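Local structure of beta-hydroxyacyl-(Acyl-carrier-protein) dehydratase FabA/FabZ (Xenorhabdus doucetiae, 6QSR) at residues D128-L133 / E144-C149; R112-Q117 / V153-R158. The protein probably acts as a hot-dog-fold dehydratase in the biosynthesis of aryl polyene pigments by a type II polyketide synthase, working in a heterocomplex with a partner dehydratase chain. All coordinates share one frame; numbering follows the deposited sequence. Where two conformers were deposited one is given.

Interaction 1 (D128-L133 / E144-C149); sequences DIQMNL and EGEISC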
loop_
_atom_site.group_PDB
_atom_site.type_symbol
_atom_site.label_atom_id
_atom_site.label_comp_id
_atom_site.label_asym_id
_atom_site.label_seq_id
_atom_site.Cartn_x
_atom_site.Cartn_y
_atom_site.Cartn_z
ATOM N N ASP B 128 -1.172 7.401 -14.695
ATOM C CA ASP B 128 -0.130 8.392 -14.381
ATOM C C ASP B 128 -0.162 8.686 -12.895
ATOM O O ASP B 128 -1.171 9.174 -12.380
ATOM C CB ASP B 128 -0.336 9.684 -15.175
ATOM C CG ASP B 128 -0.028 9.511 -16.647
ATOM O OD1 ASP B 128 1.101 9.081 -16.973
ATOM O OD2 ASP B 128 -0.918 9.795 -17.477
ATOM N N ILE B 129 0.937 8.374 -12.208
ATOM C CA ILE B 129 1.048 8.620 -10.776
ATOM C C ILE B 129 1.949 9.846 -10.567
ATOM O O ILE B 129 3.136 9.815 -10.888
ATOM C CB ILE B 129 1.570 7.374 -10.032
ATOM C CG1 ILE B 129 0.623 6.177 -10.261
ATOM C CG2 ILE B 129 1.667 7.641 -8.537
ATOM C CD1 ILE B 129 0.973 5.318 -11.449
ATOM N N GLN B 130 1.364 10.927 -10.054
ATOM C CA GLN B 130 2.061 12.219 -9.912
ATOM C C GLN B 130 2.019 12.660 -8.453
ATOM O O GLN B 130 0.935 12.920 -7.918
ATOM C CB GLN B 130 1.424 13.269 -10.826
ATOM C CG GLN B 130 1.776 13.074 -12.296
ATOM C CD GLN B 130 1.160 14.122 -13.211
ATOM O OE1 GLN B 130 1.699 15.224 -13.371
ATOM N NE2 GLN B 130 0.039 13.776 -13.836
ATOM N N MET B 131 3.191 12.714 -7.811
ATOM C CA MET B 131 3.315 13.094 -6.391
ATOM C C MET B 131 4.050 14.439 -6.242
ATOM O O MET B 131 5.046 14.684 -6.931
ATOM C CB MET B 131 4.051 12.010 -5.592
ATOM C CG MET B 131 3.515 10.583 -5.753
ATOM S SD MET B 131 1.776 10.457 -5.292
ATOM C CE MET B 131 1.862 10.582 -3.502
ATOM N N ASN B 132 3.543 15.283 -5.340
ATOM C CA ASN B 132 4.104 16.610 -5.033
ATOM C C ASN B 132 4.629 16.631 -3.600
ATOM O O ASN B 132 3.906 16.278 -2.663
ATOM C CB ASN B 132 3.026 17.690 -5.149
ATOM C CG ASN B 132 2.494 17.841 -6.547
ATOM O OD1 ASN B 132 3.231 17.730 -7.520
ATOM N ND2 ASN B 132 1.206 18.131 -6.656
ATOM N N LEU B 133 5.879 17.056 -3.436
ATOM C CA LEU B 133 6.505 17.117 -2.123
ATOM C C LEU B 133 5.830 18.163 -1.222
ATOM O O LEU B 133 5.659 19.306 -1.629
ATOM C CB LEU B 133 7.993 17.455 -2.280
ATOM C CG LEU B 133 8.821 17.668 -1.009
ATOM C CD1 LEU B 133 8.878 16.405 -0.166
ATOM C CD2 LEU B 133 10.217 18.153 -1.386
ATOM N N GLU B 144 1.624 14.942 -1.294
ATOM C CA GLU B 144 0.261 14.916 -1.840
ATOM C C GLU B 144 0.347 14.260 -3.217
ATOM O O GLU B 144 1.377 14.376 -3.894
ATOM C CB GLU B 144 -0.300 16.329 -1.948
ATOM C CG GLU B 144 -1.799 16.383 -2.207
ATOM C CD GLU B 144 -2.391 17.757 -1.936
ATOM O OE1 GLU B 144 -3.577 17.815 -1.542
ATOM O OE2 GLU B 144 -1.678 18.773 -2.105
ATOM N N GLY B 145 -0.724 13.580 -3.626
ATOM C CA GLY B 145 -0.686 12.735 -4.820
ATOM C C GLY B 145 -1.933 12.702 -5.674
ATOM O O GLY B 145 -3.032 12.966 -5.201
ATOM N N GLU B 146 -1.742 12.347 -6.939
ATOM C CA GLU B 146 -2.835 12.188 -7.881
ATOM C C GLU B 146 -2.541 11.023 -8.834
ATOM O O GLU B 146 -1.425 10.921 -9.364
ATOM C CB GLU B 146 -3.010 13.501 -8.637
ATOM C CG GLU B 146 -3.996 13.504 -9.788
ATOM C CD GLU B 146 -3.852 14.765 -10.614
ATOM O OE1 GLU B 146 -3.352 14.671 -11.758
ATOM O OE2 GLU B 146 -4.203 15.852 -10.100
ATOM N N ILE B 147 -3.526 10.137 -9.009
ATOM C CA ILE B 147 -3.528 9.160 -10.100
ATOM C C ILE B 147 -4.541 9.627 -11.143
ATOM O O ILE B 147 -5.703 9.883 -10.820
ATOM C CB ILE B 147 -3.843 7.725 -9.632
ATOM C CG1 ILE B 147 -2.870 7.319 -8.521
ATOM C CG2 ILE B 147 -3.745 6.732 -10.796
ATOM C CD1 ILE B 147 -2.972 5.882 -8.079
ATOM N N SER B 148 -4.078 9.728 -12.385
ATOM C CA SER B 148 -4.904 10.120 -13.516
ATOM C C SER B 148 -4.745 9.143 -14.682
ATOM O O SER B 148 -3.777 8.368 -14.747
ATOM C CB SER B 148 -4.555 11.546 -13.947
ATOM O OG SER B 148 -3.230 11.627 -14.447
ATOM N N CYS B 149 -5.723 9.171 -15.584
ATOM C CA CYS B 149 -5.705 8.366 -16.797
ATOM C C CYS B 149 -6.123 9.274 -17.940
ATOM O O CYS B 149 -7.264 9.746 -17.958
ATOM C CB CYS B 149 -6.659 7.170 -16.691
ATOM S SG CYS B 149 -6.697 6.179 -18.204
HETATM O O HOH W 1 -3.152 11.291 -17.129
HETATM O O HOH W 2 -1.596 12.039 -12.284
#
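Two neighbouring antiparallel strands of the hot-dog sheet meet here, 128-133 against 144-149, with one face turned to helix 79-97. Six backbone hydrogen bonds close three hydrogen-bonded pairs: Asp-128 with Ser-148, Gln-130 with Glu-146 and Asn-132 with Glu-144. The straightest run from the amides of strand 128-133, as from Asp-128 N to Ser-148 O, 2.8 Å and 174° at H; Glu-144 N to Asn-132 O is longer, at 3.0 Å, and bent to 147°.

The apolar packing belongs to the non-hydrogen-bonded pairs on the helix side. Ile-129 and Ile-147 lie alongside each other, both with CG1 anti to the carbonyl carbon, and touch CG1 to CG1 at 4.1 Å. Met-131, folded at chi2 and chi3, curls back over Gly-145, so that its SD rests 3.4 Å from Gly-145 CA; the sulfur lies directly against the backbone because Gly-145 has no side chain. Ala-86 of the helix also touches Ile-129 and Met-131.

Polar groups and water occupy the other face. Gln-130 and Glu-146 run side by side without bonding, amide and carboxylate planes 81° apart. Asp-128 OD1 is held by His-53 and Gln-55 of the next strand, while OD2 accepts from a water 2.7 Å away that also bonds Ser-148 OG. A second water links Ser-148 OG, Asp-128 O and Gln-130 NE2, the amide nitrogen donating to it at 2.8 Å.

Interaction 2 (R112-Q117 / V153-R158); sequences RAVRCQ and VLVTGR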
loop_
_atom_site.group_PDB
_atom_site.type_symbol
_atom_site.label_atom_id
_atom_site.label_comp_id
_atom_site.label_asym_id
_atom_site.label_seq_id
_atom_site.Cartn_x
_atom_site.Cartn_y
_atom_site.Cartn_z
ATOM N N ARG B 112 -4.029 9.667 4.062
ATOM C CA ARG B 112 -5.113 10.543 4.455
ATOM C C ARG B 112 -5.917 10.893 3.224
ATOM O O ARG B 112 -5.342 11.318 2.221
ATOM C CB ARG B 112 -4.562 11.835 5.062
ATOM C CG ARG B 112 -3.982 11.660 6.451
ATOM C CD ARG B 112 -3.353 12.951 6.968
ATOM N NE ARG B 112 -4.363 13.852 7.531
ATOM C CZ ARG B 112 -4.274 15.184 7.596
ATOM N NH1 ARG B 112 -3.209 15.848 7.132
ATOM N NH2 ARG B 112 -5.276 15.872 8.138
ATOM N N ALA B 113 -7.233 10.697 3.316
ATOM C CA ALA B 113 -8.186 11.007 2.250
ATOM C C ALA B 113 -7.725 10.536 0.865
ATOM O O ALA B 113 -7.700 11.285 -0.125
ATOM C CB ALA B 113 -8.529 12.482 2.279
ATOM N N VAL B 114 -7.340 9.266 0.815
ATOM C CA VAL B 114 -7.027 8.626 -0.454
ATOM C C VAL B 114 -8.372 8.234 -1.067
ATOM O O VAL B 114 -8.923 7.191 -0.755
ATOM C CB VAL B 114 -6.042 7.454 -0.283
ATOM C CG1 VAL B 114 -5.689 6.860 -1.640
ATOM C CG2 VAL B 114 -4.798 7.942 0.450
ATOM N N ARG B 115 -8.904 9.113 -1.920
ATOM C CA ARG B 115 -10.259 8.980 -2.453
ATOM C C ARG B 115 -10.209 8.613 -3.931
ATOM O O ARG B 115 -9.531 9.276 -4.711
ATOM C CB ARG B 115 -11.033 10.285 -2.242
ATOM C CG ARG B 115 -11.118 10.673 -0.774
ATOM C CD ARG B 115 -12.282 11.584 -0.477
ATOM N NE ARG B 115 -12.414 11.797 0.967
ATOM C CZ ARG B 115 -12.154 12.927 1.623
ATOM N NH1 ARG B 115 -11.744 14.034 0.995
ATOM N NH2 ARG B 115 -12.326 12.958 2.941
ATOM N N CYS B 116 -10.931 7.550 -4.284
ATOM C CA CYS B 116 -10.925 6.995 -5.633
ATOM C C CYS B 116 -12.292 7.230 -6.278
ATOM O O CYS B 116 -13.315 7.000 -5.651
ATOM C CB CYS B 116 -10.595 5.498 -5.561
ATOM S SG CYS B 116 -9.928 4.769 -7.076
ATOM N N GLN B 117 -12.287 7.671 -7.533
ATOM C CA GLN B 117 -13.520 7.883 -8.287
ATOM C C GLN B 117 -14.121 6.567 -8.790
ATOM O O GLN B 117 -15.296 6.529 -9.154
ATOM C CB GLN B 117 -13.249 8.798 -9.484
ATOM C CG GLN B 117 -12.762 10.187 -9.103
ATOM C CD GLN B 117 -13.788 10.969 -8.313
ATOM O OE1 GLN B 117 -14.989 10.742 -8.438
ATOM N NE2 GLN B 117 -13.319 11.898 -7.494
ATOM N N VAL B 153 -8.583 12.787 -13.543
ATOM C CA VAL B 153 -8.136 12.474 -12.181
ATOM C C VAL B 153 -9.034 11.377 -11.598
ATOM O O VAL B 153 -10.247 11.549 -11.516
ATOM C CB VAL B 153 -8.177 13.725 -11.272
ATOM C CG1 VAL B 153 -7.855 13.357 -9.836
ATOM C CG2 VAL B 153 -7.212 14.793 -11.787
ATOM N N LEU B 154 -8.420 10.265 -11.191
ATOM C CA LEU B 154 -9.119 9.123 -10.602
ATOM C C LEU B 154 -8.898 8.947 -9.100
ATOM O O LEU B 154 -9.746 8.358 -8.437
ATOM C CB LEU B 154 -8.684 7.838 -11.304
ATOM C CG LEU B 154 -8.989 7.734 -12.797
ATOM C CD1 LEU B 154 -8.430 6.421 -13.320
ATOM C CD2 LEU B 154 -10.477 7.831 -13.081
ATOM N N VAL B 155 -7.755 9.407 -8.581
ATOM C CA VAL B 155 -7.429 9.304 -7.159
ATOM C C VAL B 155 -6.704 10.570 -6.716
ATOM O O VAL B 155 -5.861 11.084 -7.449
ATOM C CB VAL B 155 -6.511 8.088 -6.859
ATOM C CG1 VAL B 155 -6.340 7.899 -5.357
ATOM C CG2 VAL B 155 -7.060 6.821 -7.490
ATOM N N THR B 156 -7.040 11.067 -5.529
ATOM C CA THR B 156 -6.261 12.116 -4.859
ATOM C C THR B 156 -5.931 11.590 -3.471
ATOM O O THR B 156 -6.593 10.672 -2.988
ATOM C CB THR B 156 -7.007 13.469 -4.757
ATOM O OG1 THR B 156 -8.254 13.307 -4.070
ATOM C CG2 THR B 156 -7.255 14.059 -6.143
ATOM N N GLY B 157 -4.911 12.158 -2.834
ATOM C CA GLY B 157 -4.496 11.681 -1.518
ATOM C C GLY B 157 -3.251 12.341 -0.961
ATOM O O GLY B 157 -2.526 13.026 -1.694
ATOM N N ARG B 158 -3.014 12.131 0.341
ATOM C CA ARG B 158 -1.737 12.462 0.982
ATOM C C ARG B 158 -1.157 11.223 1.641
ATOM O O ARG B 158 -1.888 10.456 2.282
ATOM C CB ARG B 158 -1.894 13.559 2.030
ATOM C CG ARG B 158 -2.169 14.929 1.445
ATOM C CD ARG B 158 -2.020 16.012 2.499
ATOM N NE ARG B 158 -2.296 17.331 1.941
ATOM C CZ ARG B 158 -2.290 18.469 2.633
ATOM N NH1 ARG B 158 -2.031 18.471 3.942
ATOM N NH2 ARG B 158 -2.554 19.613 2.009
HETATM O O HOH W 3 -7.763 13.677 -1.342
#
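Ala-113 adopts a left-handed backbone conformation (phi 45°, psi 51°), which kinks strand 112-116 and throws its pairing with 153-158 out by one residue. Just beyond it, Val-114 sets CG1 anti to its backbone N (chi1 -177°), and Val-155 does the same with its own CG1. The two valines cross obliquely, and these methyls meet at 3.9 Å. The other methyl of Val-155, CG2, lies 3.6 Å from Cys-116 SG, so one valine bridges two side chains of the opposite strand. Val-114 and Val-155 both bear on Met-83 of helix 79-97, the helix wrapped by this hot-dog sheet.

The shift is a beta bulge in an antiparallel pair: Arg-112 still bonds Arg-158 through both backbone amides, but the next hydrogen-bonded pair is Arg-115 with Thr-156. Within the bulge Ala-113 O faces Thr-156 O at 3.1 Å, two acceptors with no bond between them. A water donates to Ala-113 O at 2.7 Å and also bonds Thr-156 OG1, giving the displaced carbonyl a partner.

Ala-113 CB sits 3.7 Å above the plane of the Arg-115 guanidinium, over its centre. That group reaches out to a salt bridge with Glu-66 of the partner chain, whose strand continues the sheet antiparallel to 112-115. Just past the end of strand 112-116, Gln-117 N donates to Leu-154 O at 2.8 Å.

Following the chain from the N terminus, the order is 112-117, 128-133, 144-149, 153-158. Interaction 1 therefore closes the shorter loop, with ten residues between its segments, and lies wholly within the longer loop that interaction 2 closes. The contacts do not cross. They join through strands 140-149 and 152-162, successive in sequence and adjacent in the sheet, where Gly-145 N probably bonds Gly-157 O (2.7 Å) and Leu-154 N probably bonds Ile-147 O. Leu-154 and Val-155 form a classic beta bulge opposite Ile-147. On its other edge interaction 1 is flanked by strand 51-57, which pairs with 126-133; interaction 2 is continued by the partner chain, and both contacts press on helix 79-97.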